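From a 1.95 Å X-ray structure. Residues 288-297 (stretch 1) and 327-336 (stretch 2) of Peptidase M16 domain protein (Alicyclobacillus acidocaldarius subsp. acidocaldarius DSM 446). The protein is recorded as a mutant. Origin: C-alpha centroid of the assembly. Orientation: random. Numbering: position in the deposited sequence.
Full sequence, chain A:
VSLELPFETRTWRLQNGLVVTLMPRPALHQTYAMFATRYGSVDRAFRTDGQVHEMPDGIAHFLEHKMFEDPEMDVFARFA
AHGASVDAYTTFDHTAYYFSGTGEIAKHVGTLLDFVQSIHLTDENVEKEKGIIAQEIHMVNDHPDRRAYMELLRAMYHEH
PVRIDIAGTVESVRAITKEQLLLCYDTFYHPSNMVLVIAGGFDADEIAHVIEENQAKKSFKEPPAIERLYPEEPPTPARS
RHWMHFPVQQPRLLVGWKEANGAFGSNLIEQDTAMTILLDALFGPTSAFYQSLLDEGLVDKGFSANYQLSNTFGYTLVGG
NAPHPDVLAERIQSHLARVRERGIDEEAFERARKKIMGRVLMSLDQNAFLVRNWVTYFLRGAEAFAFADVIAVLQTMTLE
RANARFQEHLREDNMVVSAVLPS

Stretch 1 288-297: AFYQSLLDEG
Stretch 2 (327-336) VLAERIQSHL

The most distinctive feature of this contact is a nearly parallel, offset aromatic stack between two helices: the rings of Phe 289 and His 335 lie with centroids 3.9 Å apart and planes inclined by only 9°, an offset stack whose closest atoms are Phe 289 CD2 and His 335 CD2 at 3.5 Å. The overlap extends to the beta carbons. Phe 289 CB sits 3.9 Å from the centroid of the His 335 ring, 22° off its normal, and His 335 CB sits 3.9 Å from the centroid of the Phe 289 ring, 26° off its normal, so each methylene makes a CH-pi contact over the face of its partner. Both residues use chi1 in the t well (178° for Phe 289, -177° for His 335), with chi2 at 65° and 48°. His 335 NE2 is hydrogen-bonded elsewhere in the structure.

The backbones that carry this stack are helix 288-295 and helix 327-336, the latter extending beyond its stretch at both ends. Their N-to-C directions differ by 159°, so they run nearly antiparallel, and the axes approach to 11.9 Å, a spacing wide enough for side chains to fill the gap. The register follows from the CA atoms: Phe 289 CA lies 7.8 Å from His 335 CA, and Leu 293 CA lies 7.9 Å from Leu 328 CA. Advancing along one helix therefore means retreating along the other.

Besides stacking, the Phe 289 ring reaches the second backbone. Its CE1 is 3.6 Å from Arg 331 O and its CZ is 3.9 Å from Ile 332 CA, while Phe 289 CZ to Ile 332 CG1, at 4.1 Å, adds an apolar contact. One helical turn on, Leu 293 (m, t) and Leu 328 (t, p) leave their backbones sideways, but their ends converge, bringing Leu 293 CD1 within 3.7 Å of Leu 328 CD1.

Arg 331 supplies the polar part of the contact. Its CA-to-CB bond points toward stretch 1, and chi1 to chi3 are all m (-74°, -77°, -61°), with chi4 at -83°. Near the guanidinium plane, where its N-H groups point, NH2 donates a hydrogen bond to Ser 292 OG (2.8 Å, N-H...acceptor angle 142°), and NH1 forms a salt bridge with Glu 296 OE2 at 2.8 Å. Ser 292 has chi1 at 165°; Glu 296 is t, t with chi3 at -64°. Over one face of the guanidinium lies Leu 293 CD2, 3.9 Å from Arg 331 CZ, so a methyl group covers the flat surface while polar partners occupy the edge.

Stretch 1 ends its helix in a Schellman motif. Glu 296, at phi/psi -89/2, still bonds through its N to Ser 292 O (3.1 Å), and Gly 297 N bonds to Leu 294 O (2.9 Å). Gly 297 then adopts 66/21, a positive phi that favours glycine. Altogether the two stretches bury 419 Å², both sides summed.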

ATOM      1  N   ALA A 288      20.437   7.387  12.826  1.00 63.80           N
ATOM      2  CA  ALA A 288      20.568   7.477  14.278  1.00 66.47           C
ATOM      3  C   ALA A 288      19.653   8.569  14.857  1.00 64.78           C
ATOM      4  O   ALA A 288      19.125   8.412  15.959  1.00 66.20           O
ATOM      5  CB  ALA A 288      22.047   7.697  14.705  1.00 68.23           C
ATOM      6  N   PHE A 289      19.443   9.654  14.116  1.00 62.99           N
ATOM      7  CA  PHE A 289      18.529  10.713  14.575  1.00 61.50           C
ATOM      8  C   PHE A 289      17.130  10.137  14.757  1.00 61.28           C
ATOM      9  O   PHE A 289      16.555  10.241  15.840  1.00 61.80           O
ATOM     10  CB  PHE A 289      18.500  11.894  13.603  1.00 58.46           C
ATOM     11  CG  PHE A 289      17.542  13.012  14.005  1.00 56.90           C
ATOM     12  CD1 PHE A 289      17.755  13.756  15.169  1.00 59.73           C
ATOM     13  CD2 PHE A 289      16.450  13.327  13.219  1.00 55.09           C
ATOM     14  CE1 PHE A 289      16.891  14.782  15.545  1.00 55.00           C
ATOM     15  CE2 PHE A 289      15.591  14.383  13.567  1.00 54.82           C
ATOM     16  CZ  PHE A 289      15.819  15.106  14.760  1.00 55.51           C
ATOM     17  N   TYR A 290      16.589   9.512  13.711  1.00 60.66           N
ATOM     18  CA  TYR A 290      15.261   8.887  13.818  1.00 61.41           C
ATOM     19  C   TYR A 290      15.190   7.826  14.959  1.00 64.57           C
ATOM     20  O   TYR A 290      14.212   7.762  15.702  1.00 64.37           O
ATOM     21  CB  TYR A 290      14.859   8.246  12.499  1.00 60.45           C
ATOM     22  CG  TYR A 290      13.641   7.362  12.620  1.00 64.39           C
ATOM     23  CD1 TYR A 290      12.354   7.891  12.519  1.00 65.98           C
ATOM     24  CD2 TYR A 290      13.777   6.001  12.844  1.00 68.47           C
ATOM     25  CE1 TYR A 290      11.236   7.076  12.644  1.00 70.21           C
ATOM     26  CE2 TYR A 290      12.671   5.180  12.959  1.00 72.64           C
ATOM     27  CZ  TYR A 290      11.407   5.714  12.857  1.00 72.65           C
ATOM     28  OH  TYR A 290      10.328   4.874  12.988  1.00 78.09           O
ATOM     29  N   GLN A 291      16.222   6.997  15.085  1.00 67.56           N
ATOM     30  CA  GLN A 291      16.231   5.945  16.108  1.00 71.74           C
ATOM     31  C   GLN A 291      16.245   6.565  17.510  1.00 73.42           C
ATOM     32  O   GLN A 291      15.609   6.050  18.440  1.00 74.98           O
ATOM     33  CB  GLN A 291      17.414   4.986  15.906  1.00 74.36           C
ATOM     34  CG  GLN A 291      17.351   4.184  14.579  1.00 76.19           C
ATOM     35  CD  GLN A 291      16.567   2.857  14.670  1.00 80.87           C
ATOM     36  OE1 GLN A 291      16.349   2.306  15.754  1.00 82.76           O
ATOM     37  NE2 GLN A 291      16.162   2.339  13.509  1.00 81.76           N
ATOM     38  N   SER A 292      16.961   7.676  17.652  1.00 72.82           N
ATOM     39  CA  SER A 292      17.007   8.391  18.927  1.00 74.61           C
ATOM     40  C   SER A 292      15.634   9.010  19.258  1.00 72.75           C
ATOM     41  O   SER A 292      15.188   8.963  20.408  1.00 74.27           O
ATOM     42  CB  SER A 292      18.106   9.466  18.895  1.00 74.62           C
ATOM     43  OG  SER A 292      17.948  10.400  19.958  1.00 75.79           O
ATOM     44  N   LEU A 293      14.960   9.568  18.255  1.00 69.02           N
ATOM     45  CA  LEU A 293      13.627  10.132  18.461  1.00 67.78           C
ATOM     46  C   LEU A 293      12.624   9.053  18.823  1.00 70.13           C
ATOM     47  O   LEU A 293      11.762   9.268  19.662  1.00 70.63           O
ATOM     48  CB  LEU A 293      13.120  10.838  17.208  1.00 64.18           C
ATOM     49  CG  LEU A 293      13.795  12.148  16.803  1.00 62.61           C
ATOM     50  CD1 LEU A 293      13.231  12.609  15.480  1.00 56.93           C
ATOM     51  CD2 LEU A 293      13.635  13.235  17.880  1.00 60.34           C
ATOM     52  N   LEU A 294      12.726   7.899  18.169  1.00 71.71           N
ATOM     53  CA  LEU A 294      11.815   6.782  18.424  1.00 74.79           C
ATOM     54  C   LEU A 294      12.036   6.218  19.843  1.00 79.44           C
ATOM     55  O   LEU A 294      11.079   6.003  20.604  1.00 81.20           O
ATOM     56  CB  LEU A 294      12.047   5.690  17.379  1.00 75.12           C
ATOM     57  CG  LEU A 294      11.071   4.519  17.281  1.00 77.53           C
ATOM     58  CD1 LEU A 294       9.674   4.995  16.896  1.00 75.97           C
ATOM     59  CD2 LEU A 294      11.598   3.509  16.259  1.00 76.96           C
ATOM     60  N   ASP A 295      13.307   5.998  20.186  1.00 81.98           N
ATOM     61  CA  ASP A 295      13.701   5.491  21.509  1.00 86.39           C
ATOM     62  C   ASP A 295      13.196   6.395  22.626  1.00 87.26           C
ATOM     63  O   ASP A 295      12.864   5.937  23.712  1.00 90.70           O
ATOM     64  CB  ASP A 295      15.230   5.372  21.598  1.00 87.91           C
ATOM     65  CG  ASP A 295      15.770   4.115  20.920  1.00 90.32           C
ATOM     66  OD1 ASP A 295      15.050   3.491  20.112  1.00 89.98           O
ATOM     67  OD2 ASP A 295      16.928   3.746  21.208  1.00 94.35           O
ATOM     68  N   GLU A 296      13.131   7.684  22.336  1.00 85.28           N
ATOM     69  CA  GLU A 296      12.666   8.689  23.281  1.00 85.94           C
ATOM     70  C   GLU A 296      11.141   8.914  23.209  1.00 84.20           C
ATOM     71  O   GLU A 296      10.611   9.767  23.919  1.00 84.75           O
ATOM     72  CB  GLU A 296      13.414   9.988  22.980  1.00 84.18           C
ATOM     73  CG  GLU A 296      13.370  11.047  24.040  1.00 88.03           C
ATOM     74  CD  GLU A 296      14.482  12.054  23.841  1.00 90.99           C
ATOM     75  OE1 GLU A 296      15.651  11.630  23.953  1.00 95.23           O
ATOM     76  OE2 GLU A 296      14.204  13.249  23.552  1.00 91.59           O
ATOM     77  N   GLY A 297      10.440   8.164  22.356  1.00 82.42           N
ATOM     78  CA  GLY A 297       8.987   8.299  22.214  1.00 80.77           C
ATOM     79  C   GLY A 297       8.504   9.628  21.649  1.00 76.60           C
ATOM     80  O   GLY A 297       7.342   9.984  21.820  1.00 76.17           O
ATOM     81  N   VAL A 327       9.072  19.724  21.688  1.00 66.53           N
ATOM     82  CA  VAL A 327      10.348  19.053  21.883  1.00 66.93           C
ATOM     83  C   VAL A 327      10.864  18.538  20.540  1.00 61.43           C
ATOM     84  O   VAL A 327      12.045  18.701  20.219  1.00 60.59           O
ATOM     85  CB  VAL A 327      10.247  17.891  22.895  1.00 70.77           C
ATOM     86  CG1 VAL A 327      11.624  17.259  23.099  1.00 74.27           C
ATOM     87  CG2 VAL A 327       9.684  18.376  24.267  1.00 77.69           C
ATOM     88  N   LEU A 328       9.973  17.918  19.766  1.00 58.24           N
ATOM     89  CA  LEU A 328      10.329  17.350  18.454  1.00 54.37           C
ATOM     90  C   LEU A 328      10.774  18.440  17.521  1.00 52.48           C
ATOM     91  O   LEU A 328      11.780  18.282  16.832  1.00 51.73           O
ATOM     92  CB  LEU A 328       9.162  16.566  17.818  1.00 52.93           C
ATOM     93  CG  LEU A 328       9.386  16.013  16.386  1.00 51.00           C
ATOM     94  CD1 LEU A 328      10.626  15.134  16.305  1.00 51.10           C
ATOM     95  CD2 LEU A 328       8.157  15.276  15.874  1.00 51.83           C
ATOM     96  N   ALA A 329      10.034  19.544  17.482  1.00 53.13           N
ATOM     97  CA  ALA A 329      10.436  20.681  16.659  1.00 53.17           C
ATOM     98  C   ALA A 329      11.815  21.192  17.043  1.00 55.13           C
ATOM     99  O   ALA A 329      12.604  21.550  16.159  1.00 54.92           O
ATOM    100  CB  ALA A 329       9.418  21.793  16.737  1.00 55.10           C
ATOM    101  N   GLU A 330      12.112  21.255  18.339  1.00 58.75           N
ATOM    102  CA  GLU A 330      13.432  21.719  18.777  1.00 62.22           C
ATOM    103  C   GLU A 330      14.535  20.764  18.335  1.00 59.52           C
ATOM    104  O   GLU A 330      15.605  21.205  17.912  1.00 59.26           O
ATOM    105  CB  GLU A 330      13.498  21.904  20.299  1.00 68.82           C
ATOM    106  CG  GLU A 330      14.929  22.206  20.817  1.00 77.00           C
ATOM    107  CD  GLU A 330      15.743  20.937  21.233  1.00 82.56           C
ATOM    108  OE1 GLU A 330      15.197  20.087  21.982  1.00 88.83           O
ATOM    109  OE2 GLU A 330      16.937  20.801  20.849  1.00 82.60           O
ATOM    110  N   ARG A 331      14.277  19.455  18.450  1.00 58.50           N
ATOM    111  CA  ARG A 331      15.283  18.439  18.115  1.00 58.43           C
ATOM    112  C   ARG A 331      15.611  18.466  16.628  1.00 54.33           C
ATOM    113  O   ARG A 331      16.775  18.299  16.231  1.00 54.06           O
ATOM    114  CB  ARG A 331      14.803  17.036  18.521  1.00 60.74           C
ATOM    115  CG  ARG A 331      14.833  16.769  20.035  1.00 67.53           C
ATOM    116  CD  ARG A 331      16.255  16.489  20.534  1.00 75.82           C
ATOM    117  NE  ARG A 331      16.848  15.304  19.906  1.00 77.37           N
ATOM    118  CZ  ARG A 331      16.644  14.044  20.304  1.00 84.98           C
ATOM    119  NH1 ARG A 331      15.851  13.758  21.348  1.00 88.40           N
ATOM    120  NH2 ARG A 331      17.247  13.051  19.653  1.00 88.11           N
ATOM    121  N   ILE A 332      14.576  18.653  15.807  1.00 50.71           N
ATOM    122  CA  ILE A 332      14.763  18.794  14.365  1.00 49.01           C
ATOM    123  C   ILE A 332      15.625  20.017  14.026  1.00 49.09           C
ATOM    124  O   ILE A 332      16.558  19.917  13.258  1.00 49.07           O
ATOM    125  CB  ILE A 332      13.412  18.898  13.637  1.00 47.07           C
ATOM    126  CG1 ILE A 332      12.699  17.538  13.661  1.00 47.98           C
ATOM    127  CG2 ILE A 332      13.623  19.422  12.219  1.00 47.74           C
ATOM    128  CD1 ILE A 332      11.178  17.605  13.353  1.00 49.74           C
ATOM    129  N   GLN A 333      15.302  21.167  14.603  1.00 51.05           N
ATOM    130  CA  GLN A 333      16.085  22.370  14.370  1.00 52.85           C
ATOM    131  C   GLN A 333      17.531  22.247  14.879  1.00 54.57           C
ATOM    132  O   GLN A 333      18.443  22.747  14.235  1.00 55.31           O
ATOM    133  CB  GLN A 333      15.407  23.584  15.023  1.00 57.23           C
ATOM    134  CG  GLN A 333      14.040  23.909  14.387  1.00 59.41           C
ATOM    135  CD  GLN A 333      13.293  25.031  15.100  1.00 66.18           C
ATOM    136  OE1 GLN A 333      13.789  26.151  15.194  1.00 73.85           O
ATOM    137  NE2 GLN A 333      12.082  24.733  15.583  1.00 69.41           N
ATOM    138  N   SER A 334      17.743  21.578  16.013  1.00 55.42           N
ATOM    139  CA  SER A 334      19.102  21.349  16.528  1.00 58.80           C
ATOM    140  C   SER A 334      19.920  20.453  15.638  1.00 57.18           C
ATOM    141  O   SER A 334      21.070  20.758  15.343  1.00 58.02           O
ATOM    142  CB  SER A 334      19.051  20.681  17.887  1.00 63.36           C
ATOM    143  OG  SER A 334      18.734  21.624  18.866  1.00 68.92           O
ATOM    144  N   HIS A 335      19.319  19.313  15.265  1.00 55.20           N
ATOM    145  CA  HIS A 335      19.901  18.381  14.314  1.00 54.57           C
ATOM    146  C   HIS A 335      20.373  19.139  13.074  1.00 53.40           C
ATOM    147  O   HIS A 335      21.547  19.091  12.734  1.00 55.03           O
ATOM    148  CB  HIS A 335      18.861  17.296  13.975  1.00 54.24           C
ATOM    149  CG  HIS A 335      19.347  16.222  13.047  1.00 56.05           C
ATOM    150  ND1 HIS A 335      20.546  15.566  13.215  1.00 60.96           N
ATOM    151  CD2 HIS A 335      18.749  15.644  11.974  1.00 57.56           C
ATOM    152  CE1 HIS A 335      20.683  14.655  12.267  1.00 64.73           C
ATOM    153  NE2 HIS A 335      19.602  14.676  11.505  1.00 59.72           N
ATOM    154  N   LEU A 336      19.468  19.895  12.438  1.00 50.74           N
ATOM    155  CA  LEU A 336      19.814  20.648  11.233  1.00 50.95           C
ATOM    156  C   LEU A 336      20.863  21.721  11.488  1.00 52.43           C
ATOM    157  O   LEU A 336      21.706  21.950  10.633  1.00 52.89           O
ATOM    158  CB  LEU A 336      18.568  21.266  10.566  1.00 49.24           C
ATOM    159  CG  LEU A 336      17.542  20.238  10.048  1.00 51.26           C
ATOM    160  CD1 LEU A 336      16.310  20.941   9.450  1.00 52.27           C
ATOM    161  CD2 LEU A 336      18.127  19.270   9.031  1.00 51.80           C
TER